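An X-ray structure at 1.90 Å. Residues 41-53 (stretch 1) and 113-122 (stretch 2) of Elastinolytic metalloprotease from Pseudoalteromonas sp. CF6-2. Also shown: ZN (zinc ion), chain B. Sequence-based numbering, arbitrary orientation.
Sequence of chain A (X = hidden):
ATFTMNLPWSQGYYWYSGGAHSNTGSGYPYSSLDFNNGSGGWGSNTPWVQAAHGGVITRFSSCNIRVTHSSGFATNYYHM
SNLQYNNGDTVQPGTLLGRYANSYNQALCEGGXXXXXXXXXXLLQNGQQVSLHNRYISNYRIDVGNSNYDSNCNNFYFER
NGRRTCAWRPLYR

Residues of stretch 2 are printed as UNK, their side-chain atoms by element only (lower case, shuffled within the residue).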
ATOM      1  N   GLY A  41      18.205   2.539   2.165  1.00 23.00           N
ATOM      2  CA  GLY A  41      18.277   1.308   1.402  1.00 18.23           C
ATOM      3  C   GLY A  41      18.163   0.076   2.280  1.00 18.15           C
ATOM      4  O   GLY A  41      17.754   0.143   3.442  1.00 18.45           O
ATOM      5  N   TRP A  42      18.556  -1.066   1.714  1.00 18.35           N
ATOM      6  CA  TRP A  42      18.550  -2.314   2.472  1.00 17.05           C
ATOM      7  C   TRP A  42      19.427  -2.195   3.716  1.00 25.59           C
ATOM      8  O   TRP A  42      20.511  -1.603   3.681  1.00 24.88           O
ATOM      9  CB  TRP A  42      19.026  -3.472   1.596  1.00 18.84           C
ATOM     10  CG  TRP A  42      18.223  -3.630   0.344  1.00 20.30           C
ATOM     11  CD1 TRP A  42      18.657  -3.448  -0.937  1.00 23.35           C
ATOM     12  CD2 TRP A  42      16.833  -3.981   0.251  1.00 20.54           C
ATOM     13  NE1 TRP A  42      17.627  -3.678  -1.824  1.00 23.12           N
ATOM     14  CE2 TRP A  42      16.496  -4.000  -1.120  1.00 21.96           C
ATOM     15  CE3 TRP A  42      15.843  -4.287   1.193  1.00 21.42           C
ATOM     16  CZ2 TRP A  42      15.210  -4.318  -1.574  1.00 19.79           C
ATOM     17  CZ3 TRP A  42      14.561  -4.597   0.740  1.00 17.95           C
ATOM     18  CH2 TRP A  42      14.257  -4.605  -0.628  1.00 18.47           C
ATOM     19  N   GLY A  43      18.944  -2.755   4.826  1.00 17.84           N
ATOM     20  CA  GLY A  43      19.607  -2.640   6.108  1.00 21.52           C
ATOM     21  C   GLY A  43      19.184  -1.453   6.946  1.00 24.68           C
ATOM     22  O   GLY A  43      19.518  -1.405   8.139  1.00 22.50           O
ATOM     23  N   SER A  44      18.448  -0.504   6.372  1.00 17.24           N
ATOM     24  CA  SER A  44      18.064   0.698   7.092  1.00 20.51           C
ATOM     25  C   SER A  44      16.925   0.396   8.065  1.00 17.98           C
ATOM     26  O   SER A  44      16.391  -0.714   8.127  1.00 21.05           O
ATOM     27  CB  SER A  44      17.685   1.808   6.111  1.00 27.14           C
ATOM     28  OG  SER A  44      16.506   1.485   5.391  1.00 22.71           O
ATOM     29  N   ASN A  45      16.555   1.409   8.845  1.00 17.10           N
ATOM     30  CA  ASN A  45      15.559   1.263   9.904  1.00 21.15           C
ATOM     31  C   ASN A  45      14.171   1.486   9.296  1.00 23.62           C
ATOM     32  O   ASN A  45      13.576   2.563   9.390  1.00 20.99           O
ATOM     33  CB  ASN A  45      15.874   2.241  11.030  1.00 24.95           C
ATOM     34  CG  ASN A  45      14.828   2.254  12.114  1.00 36.44           C
ATOM     35  OD1 ASN A  45      14.336   1.205  12.542  1.00 48.56           O
ATOM     36  ND2 ASN A  45      14.479   3.454  12.576  1.00 33.94           N
ATOM     37  N   THR A  46      13.651   0.438   8.653  1.00 18.95           N
ATOM     38  CA  THR A  46      12.371   0.557   7.949  1.00 15.68           C
ATOM     39  C   THR A  46      11.201   0.647   8.932  1.00 21.81           C
ATOM     40  O   THR A  46      11.247   0.067  10.021  1.00 17.10           O
ATOM     41  CB  THR A  46      12.168  -0.623   7.005  1.00 15.55           C
ATOM     42  OG1 THR A  46      12.377  -1.855   7.709  1.00 17.96           O
ATOM     43  CG2 THR A  46      13.121  -0.534   5.818  1.00 16.52           C
ATOM     44  N   PRO A  47      10.136   1.367   8.570  1.00 17.46           N
ATOM     45  CA  PRO A  47       9.058   1.644   9.525  1.00 14.72           C
ATOM     46  C   PRO A  47       8.045   0.511   9.608  1.00 18.03           C
ATOM     47  O   PRO A  47       8.013  -0.404   8.785  1.00 15.78           O
ATOM     48  CB  PRO A  47       8.400   2.901   8.949  1.00 18.40           C
ATOM     49  CG  PRO A  47       8.568   2.713   7.460  1.00 16.88           C
ATOM     50  CD  PRO A  47       9.961   2.133   7.321  1.00 12.91           C
ATOM     51  N   TRP A  48       7.189   0.614  10.625  1.00 13.84           N
ATOM     52  CA  TRP A  48       6.014  -0.236  10.721  1.00 15.20           C
ATOM     53  C   TRP A  48       4.905   0.317   9.835  1.00 14.13           C
ATOM     54  O   TRP A  48       4.798   1.534   9.624  1.00 15.93           O
ATOM     55  CB  TRP A  48       5.539  -0.341  12.176  1.00 18.48           C
ATOM     56  CG  TRP A  48       6.561  -1.015  13.059  1.00 17.82           C
ATOM     57  CD1 TRP A  48       7.651  -0.432  13.637  1.00 25.03           C
ATOM     58  CD2 TRP A  48       6.607  -2.402  13.424  1.00 17.27           C
ATOM     59  NE1 TRP A  48       8.372  -1.369  14.345  1.00 28.30           N
ATOM     60  CE2 TRP A  48       7.751  -2.586  14.232  1.00 21.97           C
ATOM     61  CE3 TRP A  48       5.792  -3.505  13.145  1.00 15.81           C
ATOM     62  CZ2 TRP A  48       8.097  -3.830  14.771  1.00 24.17           C
ATOM     63  CZ3 TRP A  48       6.143  -4.749  13.677  1.00 14.77           C
ATOM     64  CH2 TRP A  48       7.282  -4.896  14.484  1.00 20.51           C
ATOM     65  N   VAL A  49       4.085  -0.596   9.311  1.00 13.23           N
ATOM     66  CA  VAL A  49       3.001  -0.283   8.379  1.00 12.49           C
ATOM     67  C   VAL A  49       1.683  -0.474   9.118  1.00 14.30           C
ATOM     68  O   VAL A  49       1.476  -1.515   9.756  1.00 14.12           O
ATOM     69  CB  VAL A  49       3.068  -1.184   7.131  1.00 14.81           C
ATOM     70  CG1 VAL A  49       1.956  -0.842   6.142  1.00 13.87           C
ATOM     71  CG2 VAL A  49       4.430  -1.062   6.437  1.00 13.31           C
ATOM     72  N   GLN A  50       0.794   0.520   9.040  1.00 12.13           N
ATOM     73  CA  GLN A  50      -0.495   0.474   9.724  1.00 12.33           C
ATOM     74  C   GLN A  50      -1.581  -0.053   8.790  1.00 14.84           C
ATOM     75  O   GLN A  50      -1.575   0.226   7.590  1.00 13.01           O
ATOM     76  CB  GLN A  50      -0.906   1.866  10.221  1.00 11.20           C
ATOM     77  CG  GLN A  50       0.052   2.468  11.246  1.00 14.23           C
ATOM     78  CD  GLN A  50      -0.260   3.915  11.554  1.00 18.83           C
ATOM     79  OE1 GLN A  50      -1.361   4.405  11.277  1.00 17.54           O
ATOM     80  NE2 GLN A  50       0.712   4.614  12.133  1.00 18.98           N
ATOM     81  N   ALA A  51      -2.528  -0.806   9.355  1.00 11.53           N
ATOM     82  CA  ALA A  51      -3.698  -1.225   8.587  1.00 13.74           C
ATOM     83  C   ALA A  51      -4.470  -0.003   8.093  1.00 11.45           C
ATOM     84  O   ALA A  51      -4.825   0.884   8.882  1.00 13.94           O
ATOM     85  CB  ALA A  51      -4.614  -2.113   9.441  1.00  9.65           C
ATOM     86  N   ALA A  52      -4.735   0.033   6.778  1.00 11.01           N
ATOM     87  CA  ALA A  52      -5.469   1.133   6.155  1.00 11.11           C
ATOM     88  C   ALA A  52      -6.936   1.174   6.572  1.00 12.72           C
ATOM     89  O   ALA A  52      -7.597   2.196   6.352  1.00 11.65           O
ATOM     90  CB  ALA A  52      -5.386   1.023   4.624  1.00 12.13           C
ATOM     91  N   HIS A  53      -7.436   0.101   7.173  1.00 11.58           N
ATOM     92  CA  HIS A  53      -8.832  -0.058   7.586  1.00 13.30           C
ATOM     93  C   HIS A  53      -8.901  -1.320   8.444  1.00 14.93           C
ATOM     94  O   HIS A  53      -7.917  -2.048   8.578  1.00  9.99           O
ATOM     95  CB  HIS A  53      -9.754  -0.188   6.377  1.00  9.78           C
ATOM     96  CG  HIS A  53      -9.388  -1.339   5.493  1.00 12.86           C
ATOM     97  ND1 HIS A  53      -9.791  -2.635   5.745  1.00  9.61           N
ATOM     98  CD2 HIS A  53      -8.590  -1.398   4.402  1.00 10.48           C
ATOM     99  CE1 HIS A  53      -9.278  -3.438   4.828  1.00 12.34           C
ATOM    100  NE2 HIS A  53      -8.543  -2.711   4.003  1.00 12.45           N
ATOM    101  N   UNK A 113      10.285  -8.318  -7.760  1.00 32.87           N
ATOM    102  CA  UNK A 113      11.495  -7.519  -7.859  1.00 31.32           C
ATOM    103  C   UNK A 113      11.358  -6.281  -6.988  1.00 22.31           C
ATOM    104  O   UNK A 113      10.245  -5.817  -6.719  1.00 25.33           O
ATOM    105  c   UNK A 113      11.793  -7.108  -9.309  1.00 41.50           C
ATOM    106  c   UNK A 113      10.564  -6.760 -10.134  1.00 46.21           C
ATOM    107  o   UNK A 113      10.869  -5.146 -11.883  1.00 61.10           O
ATOM    108  n   UNK A 113      11.292  -7.295 -12.394  1.00 53.56           N
ATOM    109  c   UNK A 113      10.919  -6.332 -11.553  1.00 60.86           C
ATOM    110  N   UNK A 114      12.500  -5.750  -6.553  1.00 18.46           N
ATOM    111  CA  UNK A 114      12.506  -4.547  -5.727  1.00 15.38           C
ATOM    112  C   UNK A 114      13.839  -3.816  -5.850  1.00 16.42           C
ATOM    113  O   UNK A 114      14.906  -4.434  -5.780  1.00 18.63           O
ATOM    114  c   UNK A 114      12.248  -4.877  -4.257  1.00 17.81           C
ATOM    115  o   UNK A 114      12.401  -3.718  -3.458  1.00 16.15           O
ATOM    116  N   UNK A 115      13.762  -2.495  -5.983  1.00 16.16           N
ATOM    117  CA  UNK A 115      14.929  -1.620  -5.994  1.00 16.30           C
ATOM    118  C   UNK A 115      15.309  -1.100  -4.610  1.00 16.66           C
ATOM    119  O   UNK A 115      16.350  -0.443  -4.475  1.00 16.11           O
ATOM    120  c   UNK A 115      14.676  -0.428  -6.931  1.00 15.45           C
ATOM    121  o   UNK A 115      14.410  -0.866  -8.254  1.00 19.36           O
ATOM    122  N   UNK A 116      14.503  -1.370  -3.588  1.00 14.64           N
ATOM    123  CA  UNK A 116      14.772  -0.887  -2.253  1.00 10.76           C
ATOM    124  C   UNK A 116      13.564  -1.086  -1.361  1.00 13.28           C
ATOM    125  O   UNK A 116      12.461  -1.381  -1.831  1.00 16.69           O
ATOM    126  N   UNK A 117      13.753  -0.938  -0.052  1.00 13.79           N
ATOM    127  CA  UNK A 117      12.648  -1.194   0.893  1.00 13.65           C
ATOM    128  C   UNK A 117      11.424  -0.329   0.604  1.00 12.83           C
ATOM    129  O   UNK A 117      11.530   0.885   0.381  1.00 11.01           O
ATOM    130  c   UNK A 117      14.748  -1.021   2.060  1.00 18.29           C
ATOM    131  c   UNK A 117      15.020  -0.631   0.629  1.00 16.48           C
ATOM    132  c   UNK A 117      13.264  -0.855   2.255  1.00 14.53           C
ATOM    133  N   UNK A 118      10.256  -0.974   0.619  1.00 12.28           N
ATOM    134  CA  UNK A 118       8.962  -0.321   0.478  1.00 10.96           C
ATOM    135  C   UNK A 118       7.898  -1.376   0.749  1.00 11.74           C
ATOM    136  O   UNK A 118       8.184  -2.574   0.765  1.00 10.95           O
ATOM    137  n   UNK A 118       9.762  -1.360  -2.565  1.00 14.09           N
ATOM    138  c   UNK A 118       8.662  -0.748  -2.001  1.00 13.49           C
ATOM    139  c   UNK A 118       8.775   0.281  -0.915  1.00 11.10           C
ATOM    140  c   UNK A 118       9.363  -2.207  -3.497  1.00 13.56           C
ATOM    141  n   UNK A 118       8.043  -2.168  -3.557  1.00 14.19           N
ATOM    142  c   UNK A 118       7.581  -1.262  -2.633  1.00 15.24           C
ATOM    143  N   UNK A 119       6.662  -0.930   0.939  1.00 10.05           N
ATOM    144  CA  UNK A 119       5.521  -1.849   0.944  1.00 10.14           C
ATOM    145  C   UNK A 119       4.783  -1.707  -0.382  1.00 11.77           C
ATOM    146  O   UNK A 119       4.549  -0.591  -0.859  1.00 11.40           O
ATOM    147  c   UNK A 119       4.584  -1.594   2.140  1.00 11.06           C
ATOM    148  c   UNK A 119       3.380  -2.554   2.082  1.00  9.61           C
ATOM    149  c   UNK A 119       4.103  -0.142   2.180  1.00 11.50           C
ATOM    150  N   UNK A 120       4.483  -2.844  -1.007  1.00  9.21           N
ATOM    151  CA  UNK A 120       3.644  -2.920  -2.193  1.00 11.64           C
ATOM    152  C   UNK A 120       2.213  -3.067  -1.694  1.00 11.28           C
ATOM    153  O   UNK A 120       1.858  -4.102  -1.130  1.00 11.70           O
ATOM    154  c   UNK A 120       3.168  -4.449  -4.191  1.00 11.29           C
ATOM    155  c   UNK A 120       4.086  -4.109  -3.054  1.00 11.10           C
ATOM    156  c   UNK A 120       2.334  -4.349  -6.228  1.00 17.27           C
ATOM    157  n   UNK A 120       3.223  -3.811  -5.410  1.00 10.94           N
ATOM    158  n   UNK A 120       1.711  -5.320  -5.585  1.00 12.28           N
ATOM    159  c   UNK A 120       2.221  -5.409  -4.312  1.00 12.94           C
ATOM    160  N   UNK A 121       1.411  -2.024  -1.881  1.00  9.89           N
ATOM    161  CA  UNK A 121       0.064  -1.905  -1.317  1.00  8.80           C
ATOM    162  C   UNK A 121      -0.972  -2.082  -2.424  1.00 10.97           C
ATOM    163  O   UNK A 121      -0.917  -1.372  -3.427  1.00 13.16           O
ATOM    164  c   UNK A 121      -3.936   0.573   0.826  1.00 14.45           C
ATOM    165  c   UNK A 121      -1.840  -0.565   1.121  1.00 15.55           C
ATOM    166  c   UNK A 121      -0.057  -0.529  -0.655  1.00 10.30           C
ATOM    167  c   UNK A 121      -3.097  -0.203   1.606  1.00 15.88           C
ATOM    168  c   UNK A 121      -3.531   0.983  -0.431  1.00 13.06           C
ATOM    169  c   UNK A 121      -2.274   0.624  -0.905  1.00 10.57           C
ATOM    170  c   UNK A 121      -1.431  -0.176  -0.146  1.00 14.60           C
ATOM    171  N   UNK A 122      -1.939  -2.993  -2.233  1.00 10.90           N
ATOM    172  CA  UNK A 122      -2.874  -3.372  -3.294  1.00 11.61           C
ATOM    173  C   UNK A 122      -4.308  -3.337  -2.782  1.00  9.85           C
ATOM    174  O   UNK A 122      -4.581  -3.816  -1.679  1.00 11.79           O
ATOM    175  c   UNK A 122      -2.577  -4.793  -3.829  1.00 12.32           C
ATOM    176  o   UNK A 122      -1.215  -4.874  -4.271  1.00 13.47           O
ATOM    177  c   UNK A 122      -3.560  -5.211  -4.981  1.00 11.75           C
TER
HETATM  178 ZN    ZN B 201       4.466  -2.429  -6.269  1.00 14.95          ZN
HETATM  179  O   HOH W   1      17.651  -3.800  -4.901  1.00 27.31           O

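Position 113 carries three carbons in an unbranched run, the third bonded to one oxygen and one nitrogen. This terminal amide, which lies out of reach of stretch 1, identifies Gln113. At position 114 the side chain is one carbon followed by one oxygen, the hydroxymethyl group of serine. The hydroxyl of Ser114 sits at the edge of the indole, near its plane, with OG 3.4 Å from Trp42 CZ2. A water extends this contact, accepting from Trp42 NE1 (3.1 Å) and donating to Ser114 O (3.0 Å), so the indole nitrogen is satisfied without a direct bond between the stretches.

Position 115 repeats the pattern of one carbon and one oxygen, but its CB points away from stretch 1; it is Ser115. Position 116 has no side-chain atoms and is therefore Gly116. Its CA packs 3.5 Å from Trp42 CZ2, while its N donates to Ser114 OG at 3.2 Å, tying the hydroxyl to the local backbone.

At position 117 three carbons close a ring onto the backbone nitrogen, the signature of proline. Pro117 lies over the indole face: CD stands 3.8 Å from the centroid of the six-membered ring of Trp42, 12° off its normal, a CH-pi interaction. Its CG also meets Trp42 CE3 at 3.6 Å and Gly41 O at 3.5 Å, and its CB lies 3.6 Å from Thr46 CG2. An ideal CB on Gly116 would be crowded by Pro117 CD, 3.2 Å away.

Position 118 bears one carbon and a five-membered ring of three carbons and two nitrogens, hence His118. Its ND1 donates to Gly116 O at 2.8 Å, and the residue makes no contact with stretch 1. One carbon carrying two more marks position 119 as Val119, whose CB lies 4.3 Å from Val49 CG2. Position 120 again has the five-membered ring with two nitrogens; His120 binds the zinc ion through ND1 at 2.0 Å. A carbon bearing a six-carbon ring makes position 121 Phe121, whose CE1 approaches Ala52 CB at 4.0 Å along the ring edge. Position 122, one carbon with an oxygen and a carbon branch, is Thr122, out of reach.

The contact works by packing, with no direct hydrogen bond across it. Pro117 and Trp42 bury the most surface, and the turn from Gly41 to Ser44, closed by Ser44 N to Gly41 O at 3.1 Å, contains that tryptophan. Farther along, Val119 and Phe121 point toward stretch 1, whereas the intervening His120 serves the metal.

Stretch 2 (113-122) QSSGPHVHFT
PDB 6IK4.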